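Local atomic coordinates of threonine synthase (Brucella melitensis bv. 1, PDB entry 4F4F), a protein that probably catalyses the pyridoxal-phosphate-dependent conversion of O-phospho-L-homoserine and water to L-threonine and phosphate, the last step of threonine biosynthesis. Residues 276-288 with 394-407. Residues are numbered along the deposited sequence; the frame is centred on the assembly and turned at random.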
# COMPACT_ATOMS: atom_id res chain seq x y z
N LEU A 276 -15.16 -1.72 -13.62
CA LEU A 276 -15.04 -3.11 -13.27
C LEU A 276 -16.23 -3.56 -12.42
O LEU A 276 -16.51 -2.99 -11.35
CB LEU A 276 -13.71 -3.36 -12.55
CG LEU A 276 -13.35 -4.83 -12.38
CD1 LEU A 276 -13.10 -5.52 -13.75
CD2 LEU A 276 -12.12 -4.94 -11.45
N PRO A 277 -16.94 -4.61 -12.88
CA PRO A 277 -18.10 -5.02 -12.10
C PRO A 277 -17.74 -5.68 -10.75
O PRO A 277 -17.22 -6.79 -10.72
CB PRO A 277 -18.80 -6.01 -13.02
CG PRO A 277 -18.38 -5.58 -14.39
CD PRO A 277 -16.94 -5.27 -14.21
N ILE A 278 -18.01 -4.97 -9.67
CA ILE A 278 -17.63 -5.43 -8.33
C ILE A 278 -18.90 -5.45 -7.52
O ILE A 278 -19.74 -4.53 -7.60
CB ILE A 278 -16.54 -4.53 -7.71
CG1 ILE A 278 -15.18 -4.80 -8.39
CG2 ILE A 278 -16.37 -4.76 -6.21
CD1 ILE A 278 -14.07 -3.88 -7.95
N GLU A 279 -19.05 -6.50 -6.74
CA GLU A 279 -20.23 -6.66 -5.91
C GLU A 279 -19.90 -6.07 -4.54
O GLU A 279 -20.22 -4.91 -4.27
CB GLU A 279 -20.68 -8.13 -5.89
CG GLU A 279 -21.76 -8.52 -4.88
CD GLU A 279 -22.38 -9.90 -5.17
OE1 GLU A 279 -22.25 -10.92 -4.38
OE2 GLU A 279 -23.03 -9.97 -6.21
N GLN A 280 -19.16 -6.80 -3.70
CA GLN A 280 -18.77 -6.29 -2.40
C GLN A 280 -17.31 -5.91 -2.36
O GLN A 280 -16.45 -6.60 -2.97
CB GLN A 280 -18.97 -7.35 -1.34
CG GLN A 280 -20.42 -7.72 -1.01
CD GLN A 280 -20.49 -8.77 0.10
OE1 GLN A 280 -20.32 -9.97 -0.15
NE2 GLN A 280 -20.74 -8.33 1.32
N LEU A 281 -17.03 -4.82 -1.65
CA LEU A 281 -15.70 -4.49 -1.20
C LEU A 281 -15.74 -4.58 0.32
O LEU A 281 -16.57 -3.92 0.97
CB LEU A 281 -15.30 -3.07 -1.65
CG LEU A 281 -15.06 -2.84 -3.14
CD1 LEU A 281 -15.03 -1.34 -3.45
CD2 LEU A 281 -13.74 -3.51 -3.57
N ILE A 282 -14.91 -5.45 0.90
CA ILE A 282 -15.02 -5.74 2.34
C ILE A 282 -13.71 -5.36 2.99
O ILE A 282 -12.62 -5.83 2.58
CB ILE A 282 -15.37 -7.23 2.60
CG1 ILE A 282 -16.66 -7.60 1.85
CG2 ILE A 282 -15.51 -7.48 4.09
CD1 ILE A 282 -17.14 -9.05 2.06
N ILE A 283 -13.80 -4.50 4.00
CA ILE A 283 -12.68 -4.04 4.78
C ILE A 283 -12.46 -5.06 5.88
O ILE A 283 -13.40 -5.34 6.65
CB ILE A 283 -12.99 -2.65 5.44
CG1 ILE A 283 -13.38 -1.58 4.38
CG2 ILE A 283 -11.83 -2.23 6.33
CD1 ILE A 283 -14.23 -0.42 4.90
N ALA A 284 -11.26 -5.60 6.00
CA ALA A 284 -10.96 -6.55 7.07
C ALA A 284 -9.91 -5.92 8.00
O ALA A 284 -8.82 -5.52 7.56
CB ALA A 284 -10.44 -7.87 6.49
N THR A 285 -10.24 -5.84 9.30
CA THR A 285 -9.40 -5.16 10.25
C THR A 285 -8.96 -6.16 11.33
O THR A 285 -9.59 -7.21 11.51
CB THR A 285 -10.14 -3.98 10.96
OG1 THR A 285 -10.95 -4.49 12.05
CG2 THR A 285 -10.99 -3.19 9.94
N ASN A 286 -7.89 -5.81 12.02
CA ASN A 286 -7.54 -6.45 13.27
C ASN A 286 -8.25 -5.76 14.45
O ASN A 286 -9.21 -5.01 14.23
CB ASN A 286 -6.00 -6.64 13.41
CG ASN A 286 -5.21 -5.35 13.63
OD1 ASN A 286 -5.69 -4.37 14.21
ND2 ASN A 286 -3.94 -5.38 13.20
N ASP A 287 -7.83 -6.05 15.69
CA ASP A 287 -8.40 -5.41 16.89
C ASP A 287 -8.41 -3.87 16.83
O ASP A 287 -9.19 -3.22 17.52
CB ASP A 287 -7.65 -5.87 18.15
CG ASP A 287 -7.58 -7.39 18.26
OD1 ASP A 287 -8.54 -7.98 18.76
OD2 ASP A 287 -6.60 -7.98 17.76
N ASN A 288 -7.53 -3.29 16.03
CA ASN A 288 -7.58 -1.85 15.76
C ASN A 288 -8.63 -1.62 14.67
O ASN A 288 -8.34 -1.63 13.47
CB ASN A 288 -6.21 -1.37 15.33
CG ASN A 288 -5.18 -1.59 16.42
OD1 ASN A 288 -5.10 -0.82 17.36
ND2 ASN A 288 -4.41 -2.66 16.30
N ILE A 394 -6.69 -12.74 8.38
CA ILE A 394 -7.73 -11.76 8.71
C ILE A 394 -8.68 -11.59 7.55
O ILE A 394 -9.89 -11.68 7.71
CB ILE A 394 -7.14 -10.42 9.21
CG1 ILE A 394 -6.48 -10.67 10.58
CG2 ILE A 394 -8.24 -9.34 9.33
CD1 ILE A 394 -5.73 -9.51 11.23
N GLY A 395 -8.14 -11.34 6.37
CA GLY A 395 -8.95 -11.31 5.17
C GLY A 395 -9.87 -12.49 4.97
O GLY A 395 -11.05 -12.31 4.63
N VAL A 396 -9.36 -13.70 5.13
CA VAL A 396 -10.19 -14.91 4.93
C VAL A 396 -11.29 -15.00 6.00
O VAL A 396 -12.46 -15.18 5.68
CB VAL A 396 -9.35 -16.21 4.90
CG1 VAL A 396 -10.25 -17.43 4.83
CG2 VAL A 396 -8.36 -16.21 3.74
N LYS A 397 -10.94 -14.80 7.26
CA LYS A 397 -11.94 -14.82 8.32
C LYS A 397 -13.11 -13.85 8.02
O LYS A 397 -14.31 -14.22 8.09
CB LYS A 397 -11.28 -14.46 9.66
CG LYS A 397 -12.19 -14.58 10.86
CD LYS A 397 -13.02 -13.36 11.19
CE LYS A 397 -13.64 -13.49 12.58
NZ LYS A 397 -14.40 -12.28 12.99
N VAL A 398 -12.77 -12.60 7.73
CA VAL A 398 -13.79 -11.57 7.54
C VAL A 398 -14.58 -11.81 6.24
O VAL A 398 -15.80 -11.60 6.19
CB VAL A 398 -13.14 -10.16 7.54
CG1 VAL A 398 -14.12 -9.06 7.12
CG2 VAL A 398 -12.52 -9.85 8.90
N ALA A 399 -13.88 -12.23 5.18
CA ALA A 399 -14.53 -12.58 3.90
C ALA A 399 -15.63 -13.61 4.17
O ALA A 399 -16.73 -13.46 3.69
CB ALA A 399 -13.54 -13.15 2.91
N ARG A 400 -15.34 -14.64 4.97
CA ARG A 400 -16.32 -15.70 5.21
C ARG A 400 -17.47 -15.25 6.09
O ARG A 400 -18.58 -15.73 5.93
CB ARG A 400 -15.63 -16.94 5.80
CG ARG A 400 -14.64 -17.55 4.82
CD ARG A 400 -13.80 -18.66 5.43
NE ARG A 400 -12.99 -19.32 4.42
CZ ARG A 400 -12.23 -20.41 4.62
NH1 ARG A 400 -12.12 -20.97 5.80
NH2 ARG A 400 -11.55 -20.94 3.61
N GLU A 401 -17.22 -14.33 7.00
CA GLU A 401 -18.25 -13.77 7.85
C GLU A 401 -19.15 -12.79 7.11
O GLU A 401 -20.35 -12.77 7.32
CB GLU A 401 -17.59 -13.03 9.02
CG GLU A 401 -18.54 -12.61 10.15
CD GLU A 401 -17.84 -11.84 11.24
OE1 GLU A 401 -16.66 -11.47 11.08
OE2 GLU A 401 -18.46 -11.59 12.29
N LYS A 402 -18.55 -11.96 6.25
CA LYS A 402 -19.27 -10.83 5.67
C LYS A 402 -19.75 -11.07 4.27
O LYS A 402 -20.52 -10.28 3.78
CB LYS A 402 -18.37 -9.60 5.65
CG LYS A 402 -17.97 -9.10 7.02
CD LYS A 402 -19.15 -8.45 7.71
CE LYS A 402 -19.20 -8.86 9.15
NZ LYS A 402 -20.18 -8.02 9.87
N ALA A 403 -19.32 -12.13 3.59
CA ALA A 403 -19.68 -12.29 2.19
C ALA A 403 -21.16 -12.55 2.09
O ALA A 403 -21.71 -13.36 2.81
CB ALA A 403 -18.89 -13.40 1.50
N SER A 404 -21.78 -11.85 1.16
CA SER A 404 -23.19 -12.04 0.87
C SER A 404 -23.35 -12.03 -0.64
O SER A 404 -22.87 -11.13 -1.31
CB SER A 404 -23.98 -10.91 1.49
OG SER A 404 -25.34 -11.16 1.34
N GLY A 405 -23.98 -13.06 -1.18
CA GLY A 405 -24.28 -13.07 -2.58
C GLY A 405 -23.66 -14.26 -3.24
O GLY A 405 -23.06 -15.14 -2.61
N THR A 406 -23.83 -14.27 -4.55
CA THR A 406 -23.39 -15.36 -5.36
C THR A 406 -22.04 -15.04 -6.02
O THR A 406 -21.42 -15.92 -6.59
CB THR A 406 -24.45 -15.67 -6.43
OG1 THR A 406 -24.44 -14.65 -7.43
CG2 THR A 406 -25.86 -15.69 -5.78
N ALA A 407 -21.57 -13.80 -5.94
CA ALA A 407 -20.29 -13.47 -6.56
C ALA A 407 -19.14 -14.30 -5.98
O ALA A 407 -19.12 -14.58 -4.79
CB ALA A 407 -19.98 -11.99 -6.40
O HOH W 1 -23.08 -11.60 -8.24
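Ala284 and Val398 meet where helix 394-402 lies against one face of strand 280-285, with Ala284 CB 3.7 Å from Val398 CB. The axes approach to 7.7 Å and run at 131° between their N-to-C directions, so the helix runs roughly back against the strand at a marked skew. Strand 278-285 lies between strands 253-258 and 363-367 of a mixed sheet, in the alpha/beta architecture of fold-type II pyridoxal-phosphate enzymes. The backbones come nearest at Ala284 and Gly395, 5.5 Å between their CA atoms, where a small residue faces one without a side chain. Val398 fits between Ala284 and Ile282: CG2 rests on Ala284, while CG1, anti to the backbone N (chi1 171°), packs on Ile282 CG2 at 3.7 Å. Ile282 also extends CD1 to the Lys402 CB methylene, and at the other end Ile394 lays CG2 against the Thr285 carbonyl and CD1 against Asn286 CB. Ala284, Ile282, Val398 and Ile394 are all buried; on the strand's other face, Ile283 packs toward Phe262 of the pyridoxal-phosphate site.

At the helix's C-terminal end the contact turns polar and more exposed. The extended Gln280 side chain bridges the last helical carbonyl and the backbone just past it: NE2 gives a nearly straight bond (169°) to Lys402 O at 3.1 Å, almost in its own amide plane, and OE1 takes Ser404 N at 2.7 Å. Glu279 is held more loosely, by a weak bond from Ala407 N to its OE1 at 3.3 Å, while its OE2 accepts from a water. Two bonds of opposite sense fix the rotation of the Gln280 amide and tie down the chain as it leaves the helix, whereas the apolar half rests on van der Waals contact between buried side chains.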